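Local coordinates for putative phenazine biosynthesis PhzC/PhzF protein (Clostridium difficile, PDB 4DUN) that is of uncertain function but belongs to the PhzF family and probably acts as an isomerase, at residues Ala49-Val52 against Asn57-Leu60; His74-Ala79 against Ile94-Gln99; Leu103-Thr106 against Leu111-Met114. All blocks are in the same frame, centred on the assembly; numbering follows the deposited sequence. Where two conformers were deposited one is given.

Contact 1: Ala49-Val52 against Asn57-Leu60; sequences AFVV and NYEL
Val-51 and Val-52 pair with Leu-60 and Glu-59 in an antiparallel beta hairpin, where strand 47-54 turns back into strand 57-63. Val-52 and Glu-59 form a hydrogen-bonded pair: Val-52 N donates a hydrogen bond to Glu-59 O at 2.9 Å. The return bond from Glu-59 N to Val-52 O is 3.1 Å long. A water lies within hydrogen-bonding distance of Val-52 O (2.7 Å) and of Asn-57 OD1, with more acceptors around it than it has protons, and may link the poorly ordered Asn-57 side chain to the opposite strand.

Beyond the backbone, the two faces differ. On the one carrying Val-51, Tyr-58 and Leu-60, the valine splits its methyls between its neighbours: CG1, anti to the backbone N (chi1 175°), reaches Tyr-58 CD1 at 3.7 Å, while CG2 meets Leu-60 CD1 at 3.9 Å. That same Leu-60 methyl also touches Ala-49 CB, likewise at 3.9 Å. Helix 73-87 covers this face through Thr-76, Ala-79 and Ile-83. On the other face Val-52 and Glu-59 touch with their CB atoms, 4.2 Å apart, and Glu-59 OE2 forms a salt bridge with Arg-30. Apolar side chains thus pack toward helix 73-87, whereas the other face mixes Val-52 and Phe-50 with Glu-59, whose charge Arg-30 probably offsets.

Contact 2: His74-Ala79 against Ile94-Gln99; sequences HATLAA and IDFFTQ. With NI (nickel (II) ion), chain D; SO4 (sulfate ion), chain B.
Thr-76 OG1 has two partners: a hydrogen bond with Cys-72 O, just ahead of the helix, and a weak one from Trp-62 NE1. These bonds are consistent with a side chain held with OG1 beside the backbone N (chi1 -60°) and CG2 anti to it, so that the methyl is the branch presented to strand 94-98. There CG2 lies 3.8 Å from Phe-96 CD2, the threonine and phenylalanine side chains running past each other in opposite directions. Nearly one turn further along the helix, Ala-79 CB meets Phe-96 CZ at 3.7 Å. Both methyls approach the ring obliquely. Ile-94 CG2, from the same strand, sits 3.5 Å above one face of the Phe-96 ring, displaced toward its rim, and Leu-60 of the adjacent strand also packs against Phe-96.

Helix 73-87 is the central helix of a domain with the diaminopimelate epimerase-like fold, and a curled sheet wraps round it; Ala-78 accordingly packs on strands 4-11 and 20-27.

Two ions sit at the start of the helix. His-74 NE2 binds the nickel ion at 2.0 Å, and five further atoms complete its coordination. The imidazole gets there with CG between the backbone N and the carbonyl carbon (chi1 50°). His-74 N makes a weak, bent bond to sulfate O4, 3.0 Å long with 121° at the hydrogen. Gly-73 N, Gly-204 N and Ser-205 OG hold the same sulfate, which probably came from the crystallisation liquor; the partial positive charge of the helix N-terminus would favour an anion here.

Contact 3: Leu103-Thr106 against Leu111-Met114; sequences LEVT and LYEM
Glu-113 lies across Thr-106 on the partly exposed face of the hairpin formed by strands 101-108 and 111-117. Its CB starts 3.5 Å from Thr-106 O. CG, beside the backbone N (chi1 -49°), stays close to the same carbonyl oxygen at 3.6 Å, and from there the extended chain carries the carboxylate over the threonine. OE1 comes to 3.8 Å from Thr-106 CB, with the CG2 methyl only slightly further off, and has a hydrogen-bond partner beyond the two strands. OE2 is taken by Asn-108 ND2, near the turn of the hairpin, and also has Lys-246 as a long, weak ion-pair partner.

Beneath this crossing, the two residues form an antiparallel hydrogen-bonded pair. Glu-113 N donates to Thr-106 O at 2.7 Å, and Thr-106 N donates to Glu-113 O at 3.0 Å. A water that donates to Glu-113 O also stands 2.8 Å from Thr-106 OG1 in a hydrogen bond, linking side chain to backbone across the strands.

The opposite face is largely apolar. Val-105 CG1 approaches the edge of the Tyr-112 ring and lies 4.0 Å from Tyr-112 CB, while CG2 rests beside Met-114 CG, the valine and methionine pointing the same way. Helix 73-87 covers this face, through Ala-80 against Val-105 and through Leu-77 and Tyr-81 against Tyr-112. With Val-105 and Tyr-112 packed on the helix, the charge of this contact stays on the Glu-113 side, where the bond from Asn-108, more than the distant Lys-246, would steady the carboxylate.

The three contacts follow one another along the chain and share one curled run of strands round helix 73-87. Contact 1 joins contact 2 edge to edge: Tyr-58 O lies 2.8 Å from Phe-97 N, a probable hydrogen bond between parallel strands, and the two centres are 7 Å apart. Contact 3 continues on the other side of strand 93-98, with Phe-96 O 2.8 Å from Leu-103 N. Contacts 1 and 3 do not touch. The side chain of Ala-49 is about 6 Å from that of Glu-47, the predicted active-site residue two positions earlier on the same strand. That of Met-114 is about 6 Å from the sulfate held in contact 2 and about 10 Å from the nickel.

Contact 1: Ala49-Val52 against Asn57-Leu60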
loop_
_atom_site.group_PDB
_atom_site.type_symbol
_atom_site.label_atom_id
_atom_site.label_comp_id
_atom_site.label_asym_id
_atom_site.label_seq_id
_atom_site.Cartn_x
_atom_site.Cartn_y
_atom_site.Cartn_z
ATOM N N ALA A 49 -2.961 3.865 12.682
ATOM C CA ALA A 49 -3.297 4.026 14.096
ATOM C C ALA A 49 -4.254 5.211 14.242
ATOM O O ALA A 49 -4.085 6.228 13.556
ATOM C CB ALA A 49 -2.032 4.259 14.914
ATOM N N PHE A 50 -5.288 5.051 15.058
ATOM C CA PHE A 50 -6.269 6.112 15.306
ATOM C C PHE A 50 -6.223 6.441 16.764
ATOM O O PHE A 50 -6.476 5.555 17.585
ATOM C CB PHE A 50 -7.694 5.679 14.898
ATOM C CG PHE A 50 -7.846 5.482 13.422
ATOM C CD1 PHE A 50 -7.551 4.252 12.831
ATOM C CD2 PHE A 50 -8.278 6.525 12.609
ATOM C CE1 PHE A 50 -7.611 4.093 11.444
ATOM C CE2 PHE A 50 -8.355 6.356 11.212
ATOM C CZ PHE A 50 -8.017 5.147 10.648
ATOM N N VAL A 51 -5.889 7.692 17.097
ATOM C CA VAL A 51 -5.807 8.163 18.479
ATOM C C VAL A 51 -6.983 9.094 18.735
ATOM O O VAL A 51 -7.135 10.102 18.027
ATOM C CB VAL A 51 -4.453 8.881 18.787
ATOM C CG1 VAL A 51 -4.440 9.472 20.201
ATOM C CG2 VAL A 51 -3.247 7.951 18.572
ATOM N N VAL A 52 -7.805 8.770 19.744
ATOM C CA VAL A 52 -8.904 9.636 20.158
ATOM C C VAL A 52 -8.440 10.355 21.395
ATOM O O VAL A 52 -8.191 9.718 22.427
ATOM C CB VAL A 52 -10.268 8.915 20.382
ATOM C CG1 VAL A 52 -11.336 9.904 20.878
ATOM C CG2 VAL A 52 -10.738 8.210 19.113
ATOM N N ASN A 57 -7.503 11.037 28.825
ATOM C CA ASN A 57 -6.965 9.784 28.246
ATOM C C ASN A 57 -6.859 9.746 26.697
ATOM O O ASN A 57 -7.487 10.554 26.002
ATOM C CB ASN A 57 -7.791 8.562 28.709
ATOM C CG ASN A 57 -9.192 8.440 28.134
ATOM O OD1 ASN A 57 -9.393 8.262 26.922
ATOM N ND2 ASN A 57 -10.192 8.439 29.004
ATOM N N TYR A 58 -6.093 8.753 26.171
ATOM C CA TYR A 58 -5.993 8.462 24.740
ATOM C C TYR A 58 -6.494 7.067 24.455
ATOM O O TYR A 58 -5.967 6.109 25.024
ATOM C CB TYR A 58 -4.553 8.556 24.173
ATOM C CG TYR A 58 -3.880 9.895 24.312
ATOM C CD1 TYR A 58 -4.332 11.003 23.601
ATOM C CD2 TYR A 58 -2.741 10.043 25.098
ATOM C CE1 TYR A 58 -3.715 12.248 23.736
ATOM C CE2 TYR A 58 -2.093 11.270 25.211
ATOM C CZ TYR A 58 -2.587 12.373 24.535
ATOM O OH TYR A 58 -1.965 13.587 24.690
ATOM N N GLU A 59 -7.490 6.943 23.567
ATOM C CA GLU A 59 -7.929 5.638 23.082
ATOM C C GLU A 59 -7.175 5.383 21.820
ATOM O O GLU A 59 -7.080 6.290 20.988
ATOM C CB GLU A 59 -9.437 5.599 22.807
ATOM C CG GLU A 59 -10.275 5.442 24.054
ATOM C CD GLU A 59 -11.747 5.314 23.722
ATOM O OE1 GLU A 59 -12.081 4.730 22.662
ATOM O OE2 GLU A 59 -12.564 5.827 24.514
ATOM N N LEU A 60 -6.623 4.190 21.669
ATOM C CA LEU A 60 -5.807 3.856 20.493
ATOM C C LEU A 60 -6.320 2.582 19.849
ATOM O O LEU A 60 -6.454 1.564 20.530
ATOM C CB LEU A 60 -4.316 3.712 20.894
ATOM C CG LEU A 60 -3.307 3.139 19.847
ATOM C CD1 LEU A 60 -3.188 4.057 18.609
ATOM C CD2 LEU A 60 -1.919 2.872 20.482
HETATM O O HOH W 1 -10.116 9.125 24.284
#

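Contact 2: His74-Ala79 against Ile94-Gln99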
loop_
_atom_site.group_PDB
_atom_site.type_symbol
_atom_site.label_atom_id
_atom_site.label_comp_id
_atom_site.label_asym_id
_atom_site.label_seq_id
_atom_site.Cartn_x
_atom_site.Cartn_y
_atom_site.Cartn_z
ATOM N N HIS A 74 4.776 -1.788 17.087
ATOM C CA HIS A 74 5.525 -0.864 16.219
ATOM C C HIS A 74 4.658 0.374 15.833
ATOM O O HIS A 74 5.184 1.500 15.857
ATOM C CB HIS A 74 6.125 -1.591 14.972
ATOM C CG HIS A 74 5.139 -2.452 14.209
ATOM N ND1 HIS A 74 4.350 -1.924 13.199
ATOM C CD2 HIS A 74 4.883 -3.785 14.307
ATOM C CE1 HIS A 74 3.636 -2.937 12.718
ATOM N NE2 HIS A 74 3.895 -4.070 13.370
ATOM N N ALA A 75 3.339 0.199 15.568
ATOM C CA ALA A 75 2.502 1.379 15.256
ATOM C C ALA A 75 2.210 2.175 16.522
ATOM O O ALA A 75 1.988 3.382 16.432
ATOM C CB ALA A 75 1.200 0.983 14.565
ATOM N N THR A 76 2.257 1.513 17.715
ATOM C CA THR A 76 2.070 2.191 18.996
ATOM C C THR A 76 3.244 3.167 19.223
ATOM O O THR A 76 3.019 4.283 19.696
ATOM C CB THR A 76 1.893 1.197 20.144
ATOM O OG1 THR A 76 0.733 0.402 19.854
ATOM C CG2 THR A 76 1.683 1.895 21.508
ATOM N N LEU A 77 4.481 2.748 18.878
ATOM C CA LEU A 77 5.667 3.616 18.982
ATOM C C LEU A 77 5.440 4.861 18.090
ATOM O O LEU A 77 5.642 5.995 18.548
ATOM C CB LEU A 77 6.930 2.832 18.563
ATOM C CG LEU A 77 8.289 3.503 18.834
ATOM C CD1 LEU A 77 9.388 2.457 18.994
ATOM C CD2 LEU A 77 8.690 4.430 17.679
ATOM N N ALA A 78 4.973 4.653 16.826
ATOM C CA ALA A 78 4.679 5.769 15.911
ATOM C C ALA A 78 3.639 6.735 16.527
ATOM O O ALA A 78 3.818 7.952 16.440
ATOM C CB ALA A 78 4.179 5.248 14.566
ATOM N N ALA A 79 2.556 6.197 17.115
ATOM C CA ALA A 79 1.516 7.025 17.753
ATOM C C ALA A 79 2.114 7.855 18.930
ATOM O O ALA A 79 1.798 9.029 19.053
ATOM C CB ALA A 79 0.373 6.151 18.252
ATOM N N ILE A 94 3.365 8.354 27.887
ATOM C CA ILE A 94 2.179 8.292 27.041
ATOM C C ILE A 94 1.431 6.991 27.372
ATOM O O ILE A 94 1.989 5.898 27.236
ATOM C CB ILE A 94 2.488 8.442 25.521
ATOM C CG1 ILE A 94 3.297 9.742 25.172
ATOM C CG2 ILE A 94 1.200 8.410 24.698
ATOM C CD1 ILE A 94 4.790 9.492 24.934
ATOM N N ASP A 95 0.184 7.126 27.858
ATOM C CA ASP A 95 -0.697 5.996 28.164
ATOM C C ASP A 95 -1.747 5.883 27.096
ATOM O O ASP A 95 -2.404 6.887 26.776
ATOM C CB ASP A 95 -1.381 6.153 29.540
ATOM C CG ASP A 95 -0.461 5.960 30.729
ATOM O OD1 ASP A 95 0.647 5.430 30.539
ATOM O OD2 ASP A 95 -0.882 6.281 31.859
ATOM N N PHE A 96 -1.944 4.663 26.578
ATOM C CA PHE A 96 -2.983 4.374 25.584
ATOM C C PHE A 96 -3.928 3.303 26.080
ATOM O O PHE A 96 -3.470 2.285 26.593
ATOM C CB PHE A 96 -2.364 3.877 24.274
ATOM C CG PHE A 96 -1.505 4.854 23.516
ATOM C CD1 PHE A 96 -2.076 5.942 22.860
ATOM C CD2 PHE A 96 -0.140 4.628 23.362
ATOM C CE1 PHE A 96 -1.289 6.816 22.103
ATOM C CE2 PHE A 96 0.641 5.480 22.567
ATOM C CZ PHE A 96 0.060 6.573 21.950
ATOM N N PHE A 97 -5.239 3.499 25.871
ATOM C CA PHE A 97 -6.238 2.493 26.186
ATOM C C PHE A 97 -6.642 1.825 24.885
ATOM O O PHE A 97 -7.069 2.494 23.944
ATOM C CB PHE A 97 -7.416 3.089 26.953
ATOM C CG PHE A 97 -6.994 3.447 28.360
ATOM C CD1 PHE A 97 -6.592 4.739 28.675
ATOM C CD2 PHE A 97 -6.905 2.468 29.347
ATOM C CE1 PHE A 97 -6.142 5.056 29.965
ATOM C CE2 PHE A 97 -6.478 2.790 30.639
ATOM C CZ PHE A 97 -6.100 4.081 30.939
ATOM N N THR A 98 -6.430 0.496 24.809
ATOM C CA THR A 98 -6.627 -0.292 23.590
ATOM C C THR A 98 -7.497 -1.537 23.819
ATOM O O THR A 98 -7.836 -1.858 24.958
ATOM C CB THR A 98 -5.252 -0.769 23.050
ATOM O OG1 THR A 98 -4.808 -1.910 23.806
ATOM C CG2 THR A 98 -4.176 0.356 23.037
ATOM N N GLN A 99 -7.721 -2.306 22.738
ATOM C CA GLN A 99 -8.452 -3.592 22.755
ATOM C C GLN A 99 -7.777 -4.589 23.696
ATOM O O GLN A 99 -8.443 -5.487 24.198
ATOM C CB GLN A 99 -8.475 -4.208 21.345
ATOM C CG GLN A 99 -9.329 -3.452 20.332
ATOM C CD GLN A 99 -10.795 -3.760 20.441
ATOM O OE1 GLN A 99 -11.263 -4.427 21.374
ATOM N NE2 GLN A 99 -11.555 -3.281 19.475
HETATM NI NI NI D . 3.093 -5.939 13.245
HETATM S S SO4 B . 5.145 -5.664 17.897
HETATM O O1 SO4 B . 3.747 -5.579 17.504
HETATM O O2 SO4 B . 5.311 -5.485 19.357
HETATM O O3 SO4 B . 5.606 -6.965 17.521
HETATM O O4 SO4 B . 5.888 -4.611 17.226
#

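Contact 3: Leu103-Thr106 against Leu111-Met114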
loop_
_atom_site.group_PDB
_atom_site.type_symbol
_atom_site.label_atom_id
_atom_site.label_comp_id
_atom_site.label_asym_id
_atom_site.label_seq_id
_atom_site.Cartn_x
_atom_site.Cartn_y
_atom_site.Cartn_z
ATOM N N LEU A 103 -1.551 0.465 27.458
ATOM C CA LEU A 103 -0.166 0.398 26.989
ATOM C C LEU A 103 0.551 1.676 27.371
ATOM O O LEU A 103 0.025 2.783 27.163
ATOM C CB LEU A 103 -0.053 0.169 25.474
ATOM C CG LEU A 103 -0.765 -1.038 24.866
ATOM C CD1 LEU A 103 -0.686 -0.959 23.355
ATOM C CD2 LEU A 103 -0.173 -2.356 25.356
ATOM N N GLU A 104 1.732 1.545 27.960
ATOM C CA GLU A 104 2.516 2.726 28.312
ATOM C C GLU A 104 3.737 2.818 27.412
ATOM O O GLU A 104 4.355 1.802 27.112
ATOM C CB GLU A 104 2.944 2.713 29.788
ATOM C CG GLU A 104 3.641 3.999 30.202
ATOM C CD GLU A 104 3.705 4.252 31.691
ATOM O OE1 GLU A 104 4.795 4.057 32.272
ATOM O OE2 GLU A 104 2.680 4.670 32.275
ATOM N N VAL A 105 4.070 4.041 26.973
ATOM C CA VAL A 105 5.264 4.315 26.157
ATOM C C VAL A 105 6.014 5.444 26.887
ATOM O O VAL A 105 5.382 6.415 27.309
ATOM C CB VAL A 105 4.983 4.647 24.660
ATOM C CG1 VAL A 105 6.295 4.830 23.876
ATOM C CG2 VAL A 105 4.118 3.565 24.006
ATOM N N THR A 106 7.337 5.290 27.077
ATOM C CA THR A 106 8.144 6.332 27.717
ATOM C C THR A 106 9.105 6.916 26.702
ATOM O O THR A 106 9.787 6.161 26.009
ATOM C CB THR A 106 8.893 5.796 28.949
ATOM O OG1 THR A 106 7.945 5.251 29.863
ATOM C CG2 THR A 106 9.695 6.892 29.651
ATOM N N LEU A 111 14.238 8.453 22.064
ATOM C CA LEU A 111 13.986 7.017 22.046
ATOM C C LEU A 111 12.636 6.745 22.696
ATOM O O LEU A 111 12.307 7.345 23.702
ATOM C CB LEU A 111 15.056 6.258 22.822
ATOM C CG LEU A 111 16.379 5.968 22.125
ATOM C CD1 LEU A 111 17.443 5.579 23.134
ATOM C CD2 LEU A 111 16.212 4.900 21.062
ATOM N N TYR A 112 11.861 5.832 22.124
ATOM C CA TYR A 112 10.563 5.488 22.691
ATOM C C TYR A 112 10.658 4.095 23.282
ATOM O O TYR A 112 11.001 3.152 22.595
ATOM C CB TYR A 112 9.462 5.631 21.641
ATOM C CG TYR A 112 9.279 7.080 21.291
ATOM C CD1 TYR A 112 8.341 7.857 21.949
ATOM C CD2 TYR A 112 10.092 7.690 20.353
ATOM C CE1 TYR A 112 8.201 9.187 21.657
ATOM C CE2 TYR A 112 9.956 9.014 20.055
ATOM C CZ TYR A 112 9.010 9.763 20.711
ATOM O OH TYR A 112 8.869 11.091 20.420
ATOM N N GLU A 113 10.360 3.995 24.571
ATOM C CA GLU A 113 10.492 2.755 25.324
ATOM C C GLU A 113 9.202 2.009 25.634
ATOM O O GLU A 113 8.222 2.599 26.070
ATOM C CB GLU A 113 11.204 3.036 26.653
ATOM C CG GLU A 113 12.479 3.849 26.530
ATOM C CD GLU A 113 13.125 4.139 27.873
ATOM O OE1 GLU A 113 12.398 4.225 28.879
ATOM O OE2 GLU A 113 14.357 4.287 27.912
ATOM N N MET A 114 9.231 0.701 25.409
ATOM C CA MET A 114 8.070 -0.147 25.701
ATOM C C MET A 114 8.535 -1.357 26.505
ATOM O O MET A 114 9.524 -2.007 26.152
ATOM C CB MET A 114 7.352 -0.574 24.404
ATOM C CG MET A 114 6.970 0.606 23.517
ATOM S SD MET A 114 6.155 0.196 21.937
ATOM C CE MET A 114 7.451 -0.649 21.080
HETATM O O HOH W 2 7.954 2.519 29.348
#